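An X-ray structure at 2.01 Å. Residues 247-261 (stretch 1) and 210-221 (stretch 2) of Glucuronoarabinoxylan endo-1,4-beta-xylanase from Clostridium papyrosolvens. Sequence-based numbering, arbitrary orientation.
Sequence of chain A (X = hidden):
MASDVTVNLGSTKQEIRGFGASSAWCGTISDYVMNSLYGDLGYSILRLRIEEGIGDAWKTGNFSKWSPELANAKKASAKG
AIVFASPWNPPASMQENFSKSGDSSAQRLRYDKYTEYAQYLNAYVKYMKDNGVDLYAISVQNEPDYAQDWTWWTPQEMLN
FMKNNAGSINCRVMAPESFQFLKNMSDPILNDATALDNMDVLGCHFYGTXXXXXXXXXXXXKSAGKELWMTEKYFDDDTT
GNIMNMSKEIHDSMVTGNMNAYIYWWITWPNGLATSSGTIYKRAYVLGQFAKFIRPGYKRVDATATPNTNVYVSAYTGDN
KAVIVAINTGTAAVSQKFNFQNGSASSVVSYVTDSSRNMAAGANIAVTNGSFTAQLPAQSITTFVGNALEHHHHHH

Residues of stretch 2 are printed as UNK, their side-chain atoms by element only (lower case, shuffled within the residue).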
# COMPACT_ATOMS: atom_id res chain seq x y z
N SER A 247 -3.49 8.14 -10.30
CA SER A 247 -4.86 8.33 -9.77
C SER A 247 -5.69 7.11 -10.12
O SER A 247 -6.31 6.50 -9.25
CB SER A 247 -5.51 9.58 -10.39
OG SER A 247 -4.90 10.79 -9.93
N LYS A 248 -5.71 6.77 -11.40
CA LYS A 248 -6.55 5.68 -11.89
C LYS A 248 -6.18 4.31 -11.29
O LYS A 248 -7.05 3.54 -10.94
CB LYS A 248 -6.53 5.62 -13.41
CG LYS A 248 -7.08 4.30 -13.99
CD LYS A 248 -8.49 4.39 -14.49
CE LYS A 248 -8.72 3.41 -15.66
NZ LYS A 248 -8.33 1.98 -15.38
N GLU A 249 -4.89 4.01 -11.18
CA GLU A 249 -4.48 2.74 -10.58
C GLU A 249 -4.90 2.57 -9.11
O GLU A 249 -5.31 1.48 -8.68
CB GLU A 249 -2.98 2.54 -10.71
CG GLU A 249 -2.53 1.18 -10.18
CD GLU A 249 -1.09 0.93 -10.51
OE1 GLU A 249 -0.77 0.68 -11.69
OE2 GLU A 249 -0.27 1.00 -9.60
N ILE A 250 -4.81 3.64 -8.33
CA ILE A 250 -5.27 3.51 -6.95
C ILE A 250 -6.77 3.23 -6.92
O ILE A 250 -7.24 2.38 -6.17
CB ILE A 250 -4.92 4.75 -6.09
CG1 ILE A 250 -3.41 5.00 -6.11
CG2 ILE A 250 -5.40 4.53 -4.66
CD1 ILE A 250 -2.99 6.37 -5.49
N HIS A 251 -7.52 3.94 -7.76
CA HIS A 251 -8.94 3.65 -7.94
C HIS A 251 -9.16 2.18 -8.28
O HIS A 251 -10.00 1.51 -7.66
CB HIS A 251 -9.52 4.55 -9.05
CG HIS A 251 -10.84 4.09 -9.57
ND1 HIS A 251 -12.04 4.64 -9.16
CD2 HIS A 251 -11.16 3.14 -10.48
CE1 HIS A 251 -13.04 4.05 -9.80
NE2 HIS A 251 -12.53 3.13 -10.60
N ASP A 252 -8.39 1.66 -9.23
CA ASP A 252 -8.56 0.27 -9.69
C ASP A 252 -8.21 -0.72 -8.56
O ASP A 252 -8.86 -1.75 -8.40
CB ASP A 252 -7.71 -0.01 -10.94
CG ASP A 252 -8.29 0.62 -12.23
OD1 ASP A 252 -9.52 0.72 -12.35
OD2 ASP A 252 -7.51 1.01 -13.13
N SER A 253 -7.19 -0.40 -7.78
CA SER A 253 -6.81 -1.26 -6.65
C SER A 253 -7.93 -1.32 -5.61
O SER A 253 -8.12 -2.35 -4.97
CB SER A 253 -5.52 -0.75 -5.97
OG SER A 253 -5.78 0.39 -5.17
N MET A 254 -8.65 -0.21 -5.43
CA MET A 254 -9.77 -0.14 -4.50
C MET A 254 -11.02 -0.81 -5.05
O MET A 254 -11.69 -1.55 -4.34
CB MET A 254 -10.09 1.33 -4.17
CG MET A 254 -9.03 2.04 -3.33
SD MET A 254 -8.90 1.40 -1.65
CE MET A 254 -7.30 0.60 -1.62
N VAL A 255 -11.33 -0.53 -6.32
CA VAL A 255 -12.61 -0.91 -6.91
C VAL A 255 -12.58 -2.33 -7.53
O VAL A 255 -13.37 -3.20 -7.15
CB VAL A 255 -13.13 0.18 -7.90
CG1 VAL A 255 -14.34 -0.35 -8.72
CG2 VAL A 255 -13.50 1.46 -7.13
N THR A 256 -11.72 -2.54 -8.52
CA THR A 256 -11.50 -3.89 -9.04
C THR A 256 -10.74 -4.81 -8.07
O THR A 256 -11.10 -5.98 -7.91
CB THR A 256 -10.79 -3.83 -10.39
OG1 THR A 256 -11.61 -3.07 -11.28
CG2 THR A 256 -10.63 -5.24 -10.99
N GLY A 257 -9.71 -4.29 -7.42
CA GLY A 257 -8.89 -5.13 -6.55
C GLY A 257 -9.50 -5.40 -5.19
O GLY A 257 -9.15 -6.40 -4.54
N ASN A 258 -10.41 -4.54 -4.75
CA ASN A 258 -10.97 -4.62 -3.39
C ASN A 258 -9.88 -4.66 -2.31
O ASN A 258 -10.04 -5.23 -1.23
CB ASN A 258 -11.94 -5.80 -3.22
CG ASN A 258 -13.26 -5.56 -3.94
OD1 ASN A 258 -14.16 -4.92 -3.41
ND2 ASN A 258 -13.36 -6.07 -5.16
N MET A 259 -8.78 -3.99 -2.59
CA MET A 259 -7.64 -4.07 -1.70
C MET A 259 -7.83 -3.22 -0.46
O MET A 259 -8.57 -2.23 -0.48
CB MET A 259 -6.37 -3.71 -2.45
CG MET A 259 -6.17 -4.71 -3.59
SD MET A 259 -4.52 -4.69 -4.24
CE MET A 259 -4.58 -6.20 -5.22
N ASN A 260 -7.20 -3.66 0.63
CA ASN A 260 -7.31 -2.95 1.90
C ASN A 260 -6.34 -1.77 2.01
O ASN A 260 -6.54 -0.87 2.80
CB ASN A 260 -7.11 -3.93 3.07
CG ASN A 260 -8.07 -5.12 3.00
OD1 ASN A 260 -7.68 -6.20 2.59
ND2 ASN A 260 -9.32 -4.91 3.37
N ALA A 261 -5.28 -1.79 1.20
CA ALA A 261 -4.25 -0.76 1.29
C ALA A 261 -3.52 -0.58 -0.05
O ALA A 261 -3.43 -1.52 -0.84
CB ALA A 261 -3.25 -1.12 2.38
N UNK A 210 -2.21 -5.93 -15.15
CA UNK A 210 -3.37 -5.37 -15.84
C UNK A 210 -4.54 -5.25 -14.87
O UNK A 210 -4.59 -5.95 -13.86
c UNK A 210 -3.75 -6.21 -17.07
o UNK A 210 -4.07 -7.53 -16.69
N UNK A 211 -5.49 -4.37 -15.18
CA UNK A 211 -6.64 -4.15 -14.31
C UNK A 211 -7.40 -5.45 -13.96
O UNK A 211 -7.70 -5.71 -12.79
c UNK A 211 -6.76 -1.80 -15.15
c UNK A 211 -8.76 -2.81 -13.98
c UNK A 211 -7.57 -3.08 -14.90
N UNK A 212 -7.69 -6.29 -14.96
CA UNK A 212 -8.40 -7.52 -14.68
C UNK A 212 -7.62 -8.43 -13.72
O UNK A 212 -8.22 -9.24 -12.98
c UNK A 212 -7.54 -8.75 -16.73
c UNK A 212 -8.77 -8.27 -15.97
o UNK A 212 -6.85 -7.96 -17.37
n UNK A 212 -7.27 -10.05 -16.67
N UNK A 213 -6.30 -8.31 -13.73
CA UNK A 213 -5.46 -9.15 -12.88
C UNK A 213 -5.31 -8.60 -11.48
O UNK A 213 -4.62 -9.18 -10.65
n UNK A 213 -3.50 -10.41 -15.74
c UNK A 213 -4.10 -9.47 -13.54
c UNK A 213 -4.23 -10.55 -14.63
o UNK A 213 -5.03 -11.45 -14.47
N UNK A 214 -5.97 -7.48 -11.22
CA UNK A 214 -6.03 -6.93 -9.87
C UNK A 214 -7.06 -7.65 -9.01
O UNK A 214 -6.98 -7.63 -7.78
c UNK A 214 -6.33 -5.43 -9.91
s UNK A 214 -5.61 -2.81 -10.61
c UNK A 214 -5.24 -4.59 -10.57
c UNK A 214 -4.27 -2.22 -11.67
N UNK A 215 -8.06 -8.26 -9.65
CA UNK A 215 -9.05 -9.07 -8.94
C UNK A 215 -8.44 -10.44 -8.65
O UNK A 215 -7.68 -10.98 -9.46
c UNK A 215 -10.34 -9.22 -9.79
N UNK A 216 -8.77 -11.02 -7.51
CA UNK A 216 -8.16 -12.30 -7.13
C UNK A 216 -9.24 -13.19 -6.53
O UNK A 216 -9.37 -13.23 -5.33
c UNK A 216 -5.34 -15.49 -6.38
c UNK A 216 -6.24 -14.44 -6.57
c UNK A 216 -5.00 -13.08 -5.05
c UNK A 216 -4.09 -14.13 -4.85
c UNK A 216 -6.07 -13.21 -5.91
c UNK A 216 -4.27 -15.32 -5.51
c UNK A 216 -7.04 -12.07 -6.11
o UNK A 216 -3.35 -16.33 -5.29
N UNK A 217 -10.04 -13.86 -7.36
CA UNK A 217 -11.13 -14.69 -6.82
C UNK A 217 -10.71 -15.68 -5.74
O UNK A 217 -11.41 -15.84 -4.74
c UNK A 217 -10.07 -13.81 -8.84
c UNK A 217 -11.63 -15.45 -8.05
c UNK A 217 -11.37 -14.49 -9.18
N UNK A 218 -9.59 -16.38 -5.92
CA UNK A 218 -9.21 -17.38 -4.92
C UNK A 218 -8.95 -16.72 -3.56
O UNK A 218 -9.38 -17.23 -2.51
c UNK A 218 -6.34 -20.00 -4.89
c UNK A 218 -7.98 -18.16 -5.36
c UNK A 218 -8.72 -20.22 -4.14
c UNK A 218 -7.56 -19.25 -4.38
N UNK A 219 -8.27 -15.59 -3.56
CA UNK A 219 -8.07 -14.88 -2.30
C UNK A 219 -9.40 -14.50 -1.67
O UNK A 219 -9.60 -14.70 -0.48
c UNK A 219 -8.20 -11.66 -1.17
c UNK A 219 -7.32 -12.74 -1.22
c UNK A 219 -8.31 -10.86 -0.03
c UNK A 219 -7.22 -13.61 -2.46
c UNK A 219 -6.65 -12.23 1.05
o UNK A 219 -7.64 -10.41 2.20
c UNK A 219 -7.54 -11.17 1.07
c UNK A 219 -6.55 -13.01 -0.09
N UNK A 220 -10.31 -13.94 -2.47
CA UNK A 220 -11.62 -13.56 -1.93
C UNK A 220 -12.32 -14.73 -1.26
O UNK A 220 -12.90 -14.60 -0.20
n UNK A 220 -10.90 -9.69 -2.53
c UNK A 220 -11.87 -10.57 -2.38
c UNK A 220 -12.04 -11.60 -3.51
o UNK A 220 -12.63 -10.58 -1.40
c UNK A 220 -12.54 -12.95 -3.01
N UNK A 221 -12.25 -15.90 -1.88
CA UNK A 221 -12.94 -17.04 -1.28
C UNK A 221 -12.21 -17.51 -0.01
O UNK A 221 -12.82 -18.08 0.89
c UNK A 221 -12.08 -19.24 -2.30
o UNK A 221 -13.63 -20.48 -3.67
c UNK A 221 -13.13 -18.16 -2.31
n UNK A 221 -11.74 -21.54 -3.06
c UNK A 221 -12.55 -20.48 -3.07
O HOH W 1 -9.74 -9.31 -5.18
O HOH W 2 -9.38 -8.18 1.93
O HOH W 3 -10.58 -7.68 -0.19

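Position 210 carries one carbon and then one oxygen, and it lies beyond reach of stretch 1. This is Ser210.

Position 211 has three side-chain carbons, one bearing the other two. Its CA-to-CB bond points toward stretch 1. One of the two outer carbons of position 211 lies 3.5 Å from Asp252 OD2 and 4.1 Å from Lys248 NZ. Such a fork directly at CB identifies Val211, and the carbon in question is CG2. Those two polar atoms are already paired in a salt bridge, Lys248 NZ to Asp252 OD2 at 2.6 Å, so the Val211 methyl lies beside a pair already joined to each other. Val211 O also sits 3.5 Å from Thr256 CG2.

Position 212 has two carbons, the second carrying one oxygen and one nitrogen. Its CA-to-CB bond points away from stretch 1. This is Asn212, and Ser210 OG donates a hydrogen bond to Asn212 OD1 at 2.9 Å.

Position 213 has the same atom set, and its CA-to-CB bond also points away. It is Asn213, whose backbone N bonds to Ser210 O at 2.9 Å.

Position 214 is an unbranched chain of two carbons, a sulfur and a carbon. Its sulfur lies 3.5 Å from Asp252 CB, and its end carbon lies 4.1 Å from Glu249 CG. The sulfur inside the chain makes it Met214. It is extended beyond CB, with chi2 and chi3 both t, and reaches along the helix of stretch 1.

Position 215 has a single side-chain carbon. CB of position 215 is 3.8 Å from Thr256 O. It is Ala215.

Position 216 has one carbon and a six-carbon ring bearing an oxygen. Its end leads away from stretch 1. It is Tyr216, at the N-cap position of the following helix.

Position 217 has three carbons closing a ring onto the backbone nitrogen, out of reach of stretch 1. It is Pro217.

Position 218 has four carbons, forked at the second, also out of reach. It is Leu218.

Position 219 again has a six-carbon ring bearing an oxygen, and its CA-to-CB bond points toward stretch 1. The ring oxygen of position 219 is 4.2 Å from Asn260 OD1. It is Tyr219. Water 2 joins Tyr219 OH (2.8 Å) to Asn260 OD1 (2.7 Å).

Position 220 has three carbons, the third carrying oxygen and nitrogen. The side-chain nitrogen of position 220 is 4.1 Å from Asn258 CB. It is Gln220.

Position 221 has the same composition but is out of reach. It is Gln221.

The contact has no direct hydrogen bond between the stretches. The Met214 side chain lies along one part of the helix, against Glu249, Asp252 and Ser253, and its backbone O meets Gly257 CA at 3.4 Å in a CA-H...O contact. Water supplies the polar links: water 1 joins Gln220 NE2 and Tyr216 N to Gly257 O, while water 3 joins Gln220 NE2 to Asn258 O.

Stretch 2 (210-221) SVNNMAYPLYQQ
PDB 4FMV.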